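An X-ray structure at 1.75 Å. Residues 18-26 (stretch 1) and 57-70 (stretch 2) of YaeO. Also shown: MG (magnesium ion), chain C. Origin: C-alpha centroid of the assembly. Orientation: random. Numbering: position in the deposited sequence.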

# COMPACT_ATOMS: atom_id res chain seq x y z
N LEU A 18 4.17 5.85 -0.13
CA LEU A 18 4.89 4.64 0.25
C LEU A 18 4.12 3.87 1.32
O LEU A 18 3.55 4.47 2.22
CB LEU A 18 6.26 4.99 0.79
CG LEU A 18 7.25 5.61 -0.21
CD1 LEU A 18 8.61 5.77 0.46
CD2 LEU A 18 7.36 4.74 -1.45
N PRO A 19 4.14 2.53 1.26
CA PRO A 19 3.62 1.74 2.38
C PRO A 19 4.58 1.83 3.55
O PRO A 19 5.78 1.58 3.40
CB PRO A 19 3.56 0.32 1.81
CG PRO A 19 4.64 0.30 0.75
CD PRO A 19 4.64 1.69 0.16
N VAL A 20 4.06 2.19 4.73
CA VAL A 20 4.89 2.41 5.90
C VAL A 20 4.23 1.87 7.15
O VAL A 20 3.01 1.78 7.25
CB VAL A 20 5.24 3.90 6.13
CG1 VAL A 20 6.12 4.43 4.98
CG2 VAL A 20 4.00 4.74 6.28
N LYS A 21 5.08 1.51 8.11
CA LYS A 21 4.70 1.18 9.48
C LYS A 21 5.14 2.33 10.37
O LYS A 21 6.33 2.66 10.43
CB LYS A 21 5.34 -0.14 9.91
CG LYS A 21 5.20 -0.44 11.41
CD LYS A 21 6.09 -1.64 11.76
CE LYS A 21 6.29 -1.81 13.25
NZ LYS A 21 7.39 -2.80 13.52
N LEU A 22 4.18 2.94 11.06
CA LEU A 22 4.47 4.05 11.95
C LEU A 22 4.34 3.60 13.39
O LEU A 22 3.35 2.96 13.76
CB LEU A 22 3.52 5.22 11.70
CG LEU A 22 3.44 5.73 10.27
CD1 LEU A 22 2.50 6.92 10.25
CD2 LEU A 22 4.80 6.11 9.76
N THR A 23 5.35 3.90 14.19
CA THR A 23 5.30 3.63 15.62
C THR A 23 5.27 4.96 16.36
O THR A 23 6.11 5.82 16.12
CB THR A 23 6.50 2.79 16.07
OG1 THR A 23 6.60 1.61 15.26
CG2 THR A 23 6.32 2.36 17.53
N MET A 24 4.29 5.12 17.26
CA MET A 24 4.13 6.34 18.02
C MET A 24 4.93 6.28 19.31
O MET A 24 5.37 5.21 19.74
CB MET A 24 2.66 6.61 18.34
CG MET A 24 1.70 6.45 17.14
SD MET A 24 2.09 7.42 15.67
CE MET A 24 1.76 9.07 16.27
N LYS A 25 5.10 7.45 19.93
CA LYS A 25 5.82 7.51 21.20
C LYS A 25 5.09 6.74 22.29
O LYS A 25 5.72 6.31 23.25
CB LYS A 25 6.03 8.98 21.61
CG LYS A 25 7.11 9.66 20.75
CD LYS A 25 7.36 11.13 21.11
CE LYS A 25 8.20 11.80 20.00
NZ LYS A 25 8.52 13.22 20.30
N SER A 26 3.78 6.56 22.13
CA SER A 26 3.01 5.70 23.02
C SER A 26 3.40 4.24 22.88
O SER A 26 3.15 3.45 23.79
CB SER A 26 1.53 5.84 22.70
OG SER A 26 1.27 5.20 21.45
N LEU A 57 -5.15 10.47 11.14
CA LEU A 57 -4.30 11.66 11.18
C LEU A 57 -3.44 11.54 12.42
O LEU A 57 -3.93 11.77 13.54
CB LEU A 57 -5.10 12.95 11.20
CG LEU A 57 -5.97 13.23 9.98
CD1 LEU A 57 -6.59 14.60 10.09
CD2 LEU A 57 -5.14 13.10 8.71
N LEU A 58 -2.17 11.21 12.22
CA LEU A 58 -1.23 10.91 13.29
C LEU A 58 -0.25 12.06 13.43
O LEU A 58 0.40 12.45 12.45
CB LEU A 58 -0.49 9.61 13.00
CG LEU A 58 -1.42 8.41 12.91
CD1 LEU A 58 -0.70 7.20 12.29
CD2 LEU A 58 -1.91 8.09 14.30
N GLU A 59 -0.13 12.58 14.64
CA GLU A 59 0.68 13.76 14.88
C GLU A 59 2.15 13.47 14.63
O GLU A 59 2.72 12.56 15.24
CB GLU A 59 0.49 14.24 16.31
CG GLU A 59 -0.88 14.76 16.64
CD GLU A 59 -1.04 14.93 18.13
OE1 GLU A 59 -0.50 15.91 18.70
OE2 GLU A 59 -1.68 14.06 18.74
N THR A 60 2.77 14.26 13.76
CA THR A 60 4.17 14.01 13.47
C THR A 60 5.04 14.21 14.70
O THR A 60 6.05 13.49 14.84
CB THR A 60 4.65 14.90 12.31
OG1 THR A 60 4.58 16.28 12.66
CG2 THR A 60 3.81 14.62 11.05
N ASP A 61 4.67 15.13 15.61
CA ASP A 61 5.41 15.29 16.86
C ASP A 61 5.35 14.05 17.73
O ASP A 61 6.14 13.94 18.68
CB ASP A 61 4.89 16.47 17.70
CG ASP A 61 5.15 17.82 17.07
OD1 ASP A 61 4.34 18.74 17.32
OD2 ASP A 61 6.15 17.96 16.34
N GLN A 62 4.40 13.16 17.48
CA GLN A 62 4.25 11.95 18.28
C GLN A 62 4.82 10.72 17.60
O GLN A 62 4.67 9.61 18.11
CB GLN A 62 2.77 11.73 18.61
CG GLN A 62 2.22 12.80 19.52
CD GLN A 62 2.94 12.83 20.85
OE1 GLN A 62 3.32 11.78 21.38
NE2 GLN A 62 3.17 14.02 21.38
N LEU A 63 5.50 10.88 16.46
CA LEU A 63 6.08 9.72 15.79
C LEU A 63 7.38 9.32 16.47
O LEU A 63 8.22 10.17 16.78
CB LEU A 63 6.35 10.03 14.32
CG LEU A 63 5.11 10.17 13.46
CD1 LEU A 63 5.52 10.78 12.14
CD2 LEU A 63 4.49 8.80 13.26
N SER A 64 7.54 8.02 16.71
CA SER A 64 8.80 7.46 17.17
C SER A 64 9.63 6.91 16.02
O SER A 64 10.85 7.09 16.00
CB SER A 64 8.56 6.36 18.20
OG SER A 64 9.80 5.82 18.66
N SER A 65 9.01 6.23 15.07
CA SER A 65 9.75 5.68 13.94
C SER A 65 8.81 5.49 12.76
O SER A 65 7.59 5.38 12.92
CB SER A 65 10.43 4.36 14.31
OG SER A 65 9.48 3.36 14.66
N MET A 66 9.41 5.49 11.57
CA MET A 66 8.71 5.15 10.33
C MET A 66 9.52 4.08 9.62
O MET A 66 10.72 4.25 9.40
CB MET A 66 8.54 6.38 9.41
CG MET A 66 8.05 6.04 8.01
SD MET A 66 7.65 7.53 7.08
CE MET A 66 9.31 8.19 6.87
N GLU A 67 8.87 2.97 9.28
CA GLU A 67 9.53 1.82 8.67
C GLU A 67 8.94 1.57 7.29
O GLU A 67 7.71 1.52 7.13
CB GLU A 67 9.36 0.57 9.55
CG GLU A 67 9.87 -0.72 8.93
CD GLU A 67 9.78 -1.89 9.89
OE1 GLU A 67 9.56 -1.66 11.08
OE2 GLU A 67 9.96 -3.04 9.45
N ALA A 68 9.80 1.42 6.29
CA ALA A 68 9.35 1.06 4.95
C ALA A 68 8.77 -0.35 4.92
O ALA A 68 9.37 -1.29 5.46
CB ALA A 68 10.51 1.15 3.97
N LEU A 69 7.61 -0.51 4.28
CA LEU A 69 7.04 -1.83 4.04
C LEU A 69 7.24 -2.29 2.59
O LEU A 69 6.65 -3.30 2.18
CB LEU A 69 5.55 -1.86 4.40
CG LEU A 69 5.25 -1.55 5.87
CD1 LEU A 69 3.75 -1.56 6.13
CD2 LEU A 69 5.98 -2.54 6.78
N SER A 70 8.04 -1.58 1.82
CA SER A 70 8.40 -2.02 0.48
C SER A 70 9.87 -1.74 0.25
O SER A 70 10.50 -0.97 0.98
CB SER A 70 7.57 -1.32 -0.60
OG SER A 70 7.80 0.08 -0.54
MG MG C . 2.86 18.92 18.95
O HOH W 1 8.08 1.69 1.70
O HOH W 2 7.73 2.00 12.86
O HOH W 3 2.06 8.93 21.01
O HOH W 4 1.36 17.65 17.83
O HOH W 5 3.16 17.47 20.46

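Strands 19-24 and 63-68 run antiparallel; their axes approach to 4.5 Å at closest, and their directions differ by 160°. Alternate residues satisfy one another's backbone N and O. Lys21 and Glu67 form a two-way pair: Lys21 N donates to Glu67 O, and Glu67 N donates to Lys21 O, each at 2.8 Å. Leu69 N extends the ladder to Pro19 O (2.9 Å).

Thr23 marks a beta bulge. Its N donates to Ser65 O (3.0 Å). Its O accepts twice, from Ser64 N (2.7 Å) and Ser65 N (3.1 Å), so the extra residue leaves neither amide unpaired. Past the bulge, Lys25 N donates to Gln62 O (2.9 Å) and Lys25 NZ to Asp61 O (3.0 Å).

Water adds bonds to two carbonyls and reaches three hydroxyls. Water 2 donates to Lys21 O (2.9 Å), and also bonds Thr23 OG1 (2.7 Å) and Ser65 OG (2.9 Å). Water 1 donates to Pro19 O (2.9 Å) and lies 2.8 Å from Ser70 OG, which it also bonds.

Lys21 and Glu67 share a face with Thr23 and Ser65. There, Lys21 NZ and Glu67 OE1 make a salt bridge with a weak hydrogen bond (3.5 Å).

Val20, Leu22 and Met66 point to the other face. Met66 CG meets Leu22 CD2 (3.7 Å) and Val20 CG1 (3.9 Å); Leu22 CD1 meets Leu58 CD1 (3.8 Å). Met24 and Leu63 diverge at their bases, yet Met24 SD lies 3.7 Å from Leu63 CD2. These buried side chains carry no donor, so they pack by van der Waals contact.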